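Local coordinates for alcohol dehydrogenase (Thermus sp., PDB 4CPD), which probably catalyses the reversible, NAD-dependent oxidation of alcohols to carbonyl compounds, as a zinc-containing member of the medium-chain dehydrogenase/reductase family, at residues 152-157 against 311-316; 156-161 against 185-190. One frame throughout, in Å; residues are numbered along the deposited sequence.

Interaction 1: residues 152-157 against 311-316; sequences DILSTA and LQPERI. With ZN (zinc ion), chain E; NAD (nicotinamide-adenine-dinucleotide), chain G.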
loop_
_atom_site.group_PDB
_atom_site.type_symbol
_atom_site.label_atom_id
_atom_site.label_comp_id
_atom_site.label_asym_id
_atom_site.label_seq_id
_atom_site.Cartn_x
_atom_site.Cartn_y
_atom_site.Cartn_z
ATOM N N ASP A 152 -9.987 -14.194 -15.091
ATOM C CA ASP A 152 -9.312 -14.578 -13.836
ATOM C C ASP A 152 -7.831 -14.262 -13.849
ATOM O O ASP A 152 -7.454 -13.170 -13.456
ATOM C CB ASP A 152 -9.635 -16.046 -13.502
ATOM C CG ASP A 152 -8.990 -16.529 -12.266
ATOM O OD1 ASP A 152 -8.199 -15.795 -11.642
ATOM O OD2 ASP A 152 -9.251 -17.697 -11.929
ATOM N N ILE A 153 -6.990 -15.179 -14.295
ATOM C CA ILE A 153 -5.554 -15.035 -14.003
ATOM C C ILE A 153 -4.807 -13.851 -14.689
ATOM O O ILE A 153 -3.853 -13.316 -14.131
ATOM C CB ILE A 153 -4.789 -16.331 -14.242
ATOM C CG1 ILE A 153 -4.925 -16.782 -15.688
ATOM C CG2 ILE A 153 -5.287 -17.434 -13.317
ATOM C CD1 ILE A 153 -3.832 -17.769 -16.045
ATOM N N LEU A 154 -5.252 -13.434 -15.875
ATOM C CA LEU A 154 -4.646 -12.291 -16.541
ATOM C C LEU A 154 -5.046 -10.987 -15.853
ATOM O O LEU A 154 -4.219 -10.130 -15.586
ATOM C CB LEU A 154 -5.015 -12.253 -18.031
ATOM C CG LEU A 154 -4.444 -11.085 -18.829
ATOM C CD1 LEU A 154 -2.936 -10.966 -18.625
ATOM C CD2 LEU A 154 -4.755 -11.238 -20.293
ATOM N N SER A 155 -6.323 -10.829 -15.564
ATOM C CA SER A 155 -6.785 -9.611 -14.894
ATOM C C SER A 155 -6.239 -9.517 -13.461
ATOM O O SER A 155 -6.076 -8.435 -12.931
ATOM C CB SER A 155 -8.309 -9.567 -14.901
ATOM O OG SER A 155 -8.795 -9.438 -16.222
ATOM N N THR A 156 -5.955 -10.664 -12.861
ATOM C CA THR A 156 -5.349 -10.714 -11.550
ATOM C C THR A 156 -3.940 -10.125 -11.592
ATOM O O THR A 156 -3.591 -9.249 -10.802
ATOM C CB THR A 156 -5.337 -12.172 -11.010
ATOM O OG1 THR A 156 -6.679 -12.575 -10.744
ATOM C CG2 THR A 156 -4.590 -12.289 -9.746
ATOM N N ALA A 157 -3.130 -10.638 -12.500
ATOM C CA ALA A 157 -1.759 -10.154 -12.667
ATOM C C ALA A 157 -1.735 -8.673 -13.134
ATOM O O ALA A 157 -1.000 -7.852 -12.627
ATOM C CB ALA A 157 -1.051 -11.027 -13.671
ATOM N N LEU A 311 -1.405 -9.093 -26.083
ATOM C CA LEU A 311 -1.204 -10.193 -25.146
ATOM C C LEU A 311 -1.752 -11.504 -25.686
ATOM O O LEU A 311 -2.845 -11.580 -26.289
ATOM C CB LEU A 311 -1.882 -9.855 -23.820
ATOM C CG LEU A 311 -1.287 -8.680 -23.047
ATOM C CD1 LEU A 311 -2.191 -8.264 -21.904
ATOM C CD2 LEU A 311 0.081 -9.064 -22.533
ATOM N N GLN A 312 -1.008 -12.560 -25.411
ATOM C CA GLN A 312 -1.315 -13.882 -25.940
ATOM C C GLN A 312 -1.215 -14.922 -24.849
ATOM O O GLN A 312 -0.381 -15.810 -24.901
ATOM C CB GLN A 312 -0.350 -14.195 -27.075
ATOM C CG GLN A 312 -0.155 -12.999 -27.981
ATOM C CD GLN A 312 0.537 -13.367 -29.261
ATOM O OE1 GLN A 312 1.510 -14.129 -29.257
ATOM N NE2 GLN A 312 0.045 -12.821 -30.377
ATOM N N PRO A 313 -2.085 -14.815 -23.854
ATOM C CA PRO A 313 -1.982 -15.707 -22.710
ATOM C C PRO A 313 -2.179 -17.173 -23.031
ATOM O O PRO A 313 -1.602 -18.004 -22.353
ATOM C CB PRO A 313 -3.135 -15.249 -21.811
ATOM C CG PRO A 313 -4.129 -14.598 -22.740
ATOM C CD PRO A 313 -3.276 -13.934 -23.787
ATOM N N GLU A 314 -2.996 -17.494 -24.033
ATOM C CA GLU A 314 -3.251 -18.910 -24.404
ATOM C C GLU A 314 -1.976 -19.718 -24.717
ATOM O O GLU A 314 -1.984 -20.943 -24.615
ATOM C CB GLU A 314 -4.251 -19.049 -25.576
ATOM C CG GLU A 314 -3.682 -18.762 -26.962
ATOM C CD GLU A 314 -3.543 -17.284 -27.241
ATOM O OE1 GLU A 314 -3.711 -16.447 -26.299
ATOM O OE2 GLU A 314 -3.273 -16.959 -28.413
ATOM N N ARG A 315 -0.885 -19.047 -25.062
ATOM C CA ARG A 315 0.364 -19.752 -25.280
ATOM C C ARG A 315 0.790 -20.619 -24.086
ATOM O O ARG A 315 1.577 -21.537 -24.234
ATOM C CB ARG A 315 1.505 -18.783 -25.605
ATOM C CG ARG A 315 1.196 -17.725 -26.636
ATOM C CD ARG A 315 2.471 -17.221 -27.283
ATOM N NE ARG A 315 2.843 -18.117 -28.382
ATOM C CZ ARG A 315 2.779 -17.828 -29.685
ATOM N NH1 ARG A 315 2.386 -16.628 -30.109
ATOM N NH2 ARG A 315 3.123 -18.753 -30.579
ATOM N N ILE A 316 0.318 -20.334 -22.892
ATOM C CA ILE A 316 0.772 -21.133 -21.753
ATOM C C ILE A 316 -0.044 -22.407 -21.567
ATOM O O ILE A 316 0.306 -23.249 -20.753
ATOM C CB ILE A 316 0.812 -20.345 -20.430
ATOM C CG1 ILE A 316 -0.588 -20.120 -19.881
ATOM C CG2 ILE A 316 1.534 -19.017 -20.634
ATOM C CD1 ILE A 316 -0.585 -20.050 -18.371
HETATM ZN ZN ZN E . -8.777 -18.689 -10.358
HETATM P PA NAD G . 0.392 -22.521 -9.226
HETATM O O1A NAD G . 0.076 -23.310 -10.498
HETATM O O2A NAD G . 0.435 -23.251 -7.887
HETATM O O5B NAD G . 1.750 -21.649 -9.346
HETATM C C5B NAD G . 2.593 -21.443 -8.213
HETATM C C4B NAD G . 4.044 -21.307 -8.663
HETATM O O4B NAD G . 4.842 -20.793 -7.588
HETATM C C3B NAD G . 4.629 -22.663 -9.071
HETATM O O3B NAD G . 5.405 -22.601 -10.279
HETATM C C2B NAD G . 5.536 -23.020 -7.928
HETATM O O2B NAD G . 6.629 -23.840 -8.348
HETATM C C1B NAD G . 5.978 -21.645 -7.465
HETATM N N9A NAD G . 6.442 -21.708 -6.079
HETATM C C8A NAD G . 5.831 -22.384 -5.084
HETATM N N7A NAD G . 6.544 -22.230 -3.943
HETATM C C5A NAD G . 7.614 -21.446 -4.212
HETATM C C6A NAD G . 8.751 -20.887 -3.454
HETATM N N6A NAD G . 8.852 -21.168 -2.145
HETATM N N1A NAD G . 9.666 -20.110 -4.092
HETATM C C2A NAD G . 9.554 -19.832 -5.405
HETATM N N3A NAD G . 8.536 -20.312 -6.159
HETATM C C4A NAD G . 7.553 -21.105 -5.631
HETATM O O3 NAD G . -0.705 -21.341 -9.036
HETATM P PN NAD G . -1.171 -20.198 -10.087
HETATM O O1N NAD G . -2.294 -20.839 -10.879
HETATM O O2N NAD G . 0.030 -19.496 -10.730
HETATM O O5D NAD G . -1.773 -19.100 -9.065
HETATM C C5D NAD G . -0.830 -18.235 -8.402
HETATM C C4D NAD G . -1.204 -17.823 -6.980
HETATM O O4D NAD G . -2.080 -16.690 -7.060
HETATM C C3D NAD G . -1.945 -18.897 -6.182
HETATM O O3D NAD G . -1.586 -18.759 -4.796
HETATM C C2D NAD G . -3.419 -18.585 -6.448
HETATM O O2D NAD G . -4.362 -19.104 -5.476
HETATM C C1D NAD G . -3.355 -17.056 -6.490
HETATM N N1N NAD G . -4.476 -16.421 -7.202
HETATM C C2N NAD G . -4.949 -15.319 -6.611
HETATM C C3N NAD G . -6.003 -14.594 -7.145
HETATM C C7N NAD G . -6.417 -13.368 -6.383
HETATM O O7N NAD G . -7.559 -12.940 -6.437
HETATM N N7N NAD G . -5.468 -12.747 -5.655
HETATM C C4N NAD G . -6.587 -15.025 -8.348
HETATM C C5N NAD G . -6.086 -16.180 -8.961
HETATM C C6N NAD G . -5.019 -16.871 -8.364
HETATM O O HOH W 1 -8.756 -17.214 -8.369
#
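L154, in the first turn of helix 153-163, pushes one methyl group into the angle between L311 and P313 of the loop that leads to strand 319-322. The methyl is CD2. It lies 4.2 Å from L311 CD1 on one side and 4.2 Å from P313 CG on another, meeting a leucine branch end to end and the outer carbon of a proline ring. With CG anti to the backbone N (chi1 179°), the side chain of L154 extends from the helix far enough to place CD2 there, although the CA atoms of L154 and P313 stay 7.5 Å apart. The contact is small and apolar, two carbon-carbon approaches at one methyl. V302 and L306 of helix 295-307 and V187 of helix 179-190 also pack on L154, so its side chain is enclosed by two further helices, while P313 rests in turn on F149 and M183.

The polar work is done on the zinc and cofactor side of the same helical turn. D152 stands at the N-cap position, but its carboxylate makes no capping bond; OD2 binds the zinc ion at 1.9 Å instead. The backbone carbonyl oxygen of D152 takes two bonds from T156: one from N, and one from OG1 at 2.9 Å, which comes from above the carbonyl plane, 55° out of it. D152 shares its metal with C38, H59 and a water, the tetrahedral type of site that zinc-containing alcohol dehydrogenases place beside the nicotinamide of NAD.

Interaction 2: residues 156-161 against 185-190; sequences TAYGGL and IEVAQV. With NAD (nicotinamide-adenine-dinucleotide), chain G.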
loop_
_atom_site.group_PDB
_atom_site.type_symbol
_atom_site.label_atom_id
_atom_site.label_comp_id
_atom_site.label_asym_id
_atom_site.label_seq_id
_atom_site.Cartn_x
_atom_site.Cartn_y
_atom_site.Cartn_z
ATOM N N THR A 156 -5.955 -10.664 -12.861
ATOM C CA THR A 156 -5.349 -10.714 -11.550
ATOM C C THR A 156 -3.940 -10.125 -11.592
ATOM O O THR A 156 -3.591 -9.249 -10.802
ATOM C CB THR A 156 -5.337 -12.172 -11.010
ATOM O OG1 THR A 156 -6.679 -12.575 -10.744
ATOM C CG2 THR A 156 -4.590 -12.289 -9.746
ATOM N N ALA A 157 -3.130 -10.638 -12.500
ATOM C CA ALA A 157 -1.759 -10.154 -12.667
ATOM C C ALA A 157 -1.735 -8.673 -13.134
ATOM O O ALA A 157 -1.000 -7.852 -12.627
ATOM C CB ALA A 157 -1.051 -11.027 -13.671
ATOM N N TYR A 158 -2.549 -8.353 -14.118
ATOM C CA TYR A 158 -2.684 -6.990 -14.607
ATOM C C TYR A 158 -2.994 -6.072 -13.423
ATOM O O TYR A 158 -2.295 -5.070 -13.188
ATOM C CB TYR A 158 -3.811 -6.945 -15.625
ATOM C CG TYR A 158 -3.958 -5.658 -16.308
ATOM C CD1 TYR A 158 -3.178 -5.357 -17.408
ATOM C CD2 TYR A 158 -4.909 -4.715 -15.884
ATOM C CE1 TYR A 158 -3.323 -4.133 -18.080
ATOM C CE2 TYR A 158 -5.072 -3.500 -16.542
ATOM C CZ TYR A 158 -4.280 -3.205 -17.641
ATOM O OH TYR A 158 -4.423 -1.988 -18.282
ATOM N N GLY A 159 -4.032 -6.431 -12.670
ATOM C CA GLY A 159 -4.498 -5.633 -11.544
ATOM C C GLY A 159 -3.361 -5.437 -10.551
ATOM O O GLY A 159 -3.087 -4.308 -10.107
ATOM N N GLY A 160 -2.675 -6.529 -10.238
ATOM C CA GLY A 160 -1.564 -6.474 -9.325
ATOM C C GLY A 160 -0.573 -5.418 -9.741
ATOM O O GLY A 160 -0.103 -4.640 -8.908
ATOM N N LEU A 161 -0.269 -5.384 -11.039
ATOM C CA LEU A 161 0.734 -4.477 -11.575
ATOM C C LEU A 161 0.234 -3.051 -11.662
ATOM O O LEU A 161 1.000 -2.110 -11.378
ATOM C CB LEU A 161 1.203 -4.919 -12.942
ATOM C CG LEU A 161 1.955 -6.234 -12.933
ATOM C CD1 LEU A 161 2.117 -6.733 -14.364
ATOM C CD2 LEU A 161 3.286 -6.073 -12.242
ATOM N N ILE A 185 4.517 -11.401 -16.071
ATOM C CA ILE A 185 5.697 -11.168 -16.899
ATOM C C ILE A 185 5.336 -10.558 -18.253
ATOM O O ILE A 185 5.848 -9.513 -18.629
ATOM C CB ILE A 185 6.492 -12.446 -17.107
ATOM C CG1 ILE A 185 7.150 -12.843 -15.806
ATOM C CG2 ILE A 185 7.580 -12.228 -18.127
ATOM C CD1 ILE A 185 7.612 -14.287 -15.786
ATOM N N GLU A 186 4.440 -11.203 -18.977
ATOM C CA GLU A 186 4.033 -10.702 -20.288
ATOM C C GLU A 186 3.511 -9.283 -20.170
ATOM O O GLU A 186 3.900 -8.442 -20.941
ATOM C CB GLU A 186 2.963 -11.605 -20.898
ATOM C CG GLU A 186 2.787 -11.460 -22.403
ATOM C CD GLU A 186 1.747 -12.422 -22.991
ATOM O OE1 GLU A 186 1.320 -13.386 -22.324
ATOM O OE2 GLU A 186 1.365 -12.229 -24.151
ATOM N N VAL A 187 2.618 -9.032 -19.212
ATOM C CA VAL A 187 1.995 -7.714 -19.055
ATOM C C VAL A 187 3.076 -6.695 -18.766
ATOM O O VAL A 187 3.114 -5.619 -19.380
ATOM C CB VAL A 187 0.994 -7.673 -17.889
ATOM C CG1 VAL A 187 0.551 -6.237 -17.609
ATOM C CG2 VAL A 187 -0.212 -8.552 -18.172
ATOM N N ALA A 188 3.957 -7.028 -17.829
ATOM C CA ALA A 188 4.993 -6.083 -17.440
ATOM C C ALA A 188 5.761 -5.614 -18.678
ATOM O O ALA A 188 6.000 -4.417 -18.877
ATOM C CB ALA A 188 5.927 -6.699 -16.426
ATOM N N GLN A 189 6.102 -6.568 -19.530
ATOM C CA GLN A 189 6.701 -6.276 -20.852
ATOM C C GLN A 189 5.945 -5.222 -21.637
ATOM O O GLN A 189 6.460 -4.182 -21.937
ATOM C CB GLN A 189 6.740 -7.532 -21.708
ATOM C CG GLN A 189 7.737 -7.446 -22.833
ATOM C CD GLN A 189 9.147 -7.633 -22.317
ATOM O OE1 GLN A 189 9.355 -8.312 -21.322
ATOM N NE2 GLN A 189 10.122 -7.028 -22.989
ATOM N N VAL A 190 4.689 -5.469 -21.900
ATOM C CA VAL A 190 3.888 -4.545 -22.689
ATOM C C VAL A 190 3.635 -3.179 -21.986
ATOM O O VAL A 190 3.333 -2.188 -22.653
ATOM C CB VAL A 190 2.584 -5.271 -23.065
ATOM C CG1 VAL A 190 1.554 -4.335 -23.688
ATOM C CG2 VAL A 190 2.931 -6.448 -23.968
HETATM P PA NAD G . 0.392 -22.521 -9.226
HETATM O O1A NAD G . 0.076 -23.310 -10.498
HETATM O O2A NAD G . 0.435 -23.251 -7.887
HETATM O O5B NAD G . 1.750 -21.649 -9.346
HETATM C C5B NAD G . 2.593 -21.443 -8.213
HETATM C C4B NAD G . 4.044 -21.307 -8.663
HETATM O O4B NAD G . 4.842 -20.793 -7.588
HETATM C C3B NAD G . 4.629 -22.663 -9.071
HETATM O O3B NAD G . 5.405 -22.601 -10.279
HETATM C C2B NAD G . 5.536 -23.020 -7.928
HETATM O O2B NAD G . 6.629 -23.840 -8.348
HETATM C C1B NAD G . 5.978 -21.645 -7.465
HETATM N N9A NAD G . 6.442 -21.708 -6.079
HETATM C C8A NAD G . 5.831 -22.384 -5.084
HETATM N N7A NAD G . 6.544 -22.230 -3.943
HETATM C C5A NAD G . 7.614 -21.446 -4.212
HETATM C C6A NAD G . 8.751 -20.887 -3.454
HETATM N N6A NAD G . 8.852 -21.168 -2.145
HETATM N N1A NAD G . 9.666 -20.110 -4.092
HETATM C C2A NAD G . 9.554 -19.832 -5.405
HETATM N N3A NAD G . 8.536 -20.312 -6.159
HETATM C C4A NAD G . 7.553 -21.105 -5.631
HETATM O O3 NAD G . -0.705 -21.341 -9.036
HETATM P PN NAD G . -1.171 -20.198 -10.087
HETATM O O1N NAD G . -2.294 -20.839 -10.879
HETATM O O2N NAD G . 0.030 -19.496 -10.730
HETATM O O5D NAD G . -1.773 -19.100 -9.065
HETATM C C5D NAD G . -0.830 -18.235 -8.402
HETATM C C4D NAD G . -1.204 -17.823 -6.980
HETATM O O4D NAD G . -2.080 -16.690 -7.060
HETATM C C3D NAD G . -1.945 -18.897 -6.182
HETATM O O3D NAD G . -1.586 -18.759 -4.796
HETATM C C2D NAD G . -3.419 -18.585 -6.448
HETATM O O2D NAD G . -4.362 -19.104 -5.476
HETATM C C1D NAD G . -3.355 -17.056 -6.490
HETATM N N1N NAD G . -4.476 -16.421 -7.202
HETATM C C2N NAD G . -4.949 -15.319 -6.611
HETATM C C3N NAD G . -6.003 -14.594 -7.145
HETATM C C7N NAD G . -6.417 -13.368 -6.383
HETATM O O7N NAD G . -7.559 -12.940 -6.437
HETATM N N7N NAD G . -5.468 -12.747 -5.655
HETATM C C4N NAD G . -6.587 -15.025 -8.348
HETATM C C5N NAD G . -6.086 -16.180 -8.961
HETATM C C6N NAD G . -5.019 -16.871 -8.364
#
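V187 of helix 179-190 presents its CG1 methyl to the groove between Y158 and L161, two side chains one turn apart on helix 153-163. CG1 is anti to the backbone N (chi1 170°), which carries it forward into that groove. There it lies 3.8 Å from Y158 CD1 and 3.6 Å from L161 CD1. The valine and tyrosine side chains cross at about a right angle, and CD1 is the ring atom that meets the methyl. L161 and V187 instead slide past each other in opposite directions, and the leucine methyl CD1 also comes within 3.8 Å of V187 CB.

The fit is reciprocal. L161 CD1 is itself a bump, and the low relief beside V187 accommodates it because the next residue is A188: its CB is 4.3 Å from L161 CD1 and its backbone N is closer, at 3.9 Å. Segments 156-161 and 185-190 run in broadly the same direction, at a signed crossing angle of -49°, their axes 9.4 Å apart at the closest. Helix 179-190 is the one that follows the first strand of the parallel Rossmann sheet, and A188 also touches I196 of strand 195-200. Helix 153-163 is fastened to the same sheet where the carbonyl of G160 accepts a hydrogen bond from S264. The ring of Y158 continues onto A301, V302 and L305 of helix 295-307.

At the other end of segment 156-161, T156 lies against one face of the nicotinamide: CG2 sits almost directly over C4N of NAD at 3.7 Å, and OG1 approaches C4N from the same side but on more of a slant, at 3.4 Å. An alanine here would lose both branches and would probably leave the nicotinamide less firmly backed and the D152 carbonyl without its hydroxyl donor.

Both contacts use helix 153-163, sharing T156 and A157, and both are buried and apolar where their segments meet. They differ in what the helix packs against. In interaction 1 its first turn meets an irregular loop and a short 3-10 segment, with the zinc site close by; in interaction 2 the following turns meet a regular helix of the Rossmann domain. The two contacts adjoin where L154 CD1 packs on V187 CG2 at 3.7 Å. At the partly exposed margin the chemistry turns polar, where E186 OE2 probably accepts a hydrogen bond from Q312 N and ties segment 185-190 to segment 311-316.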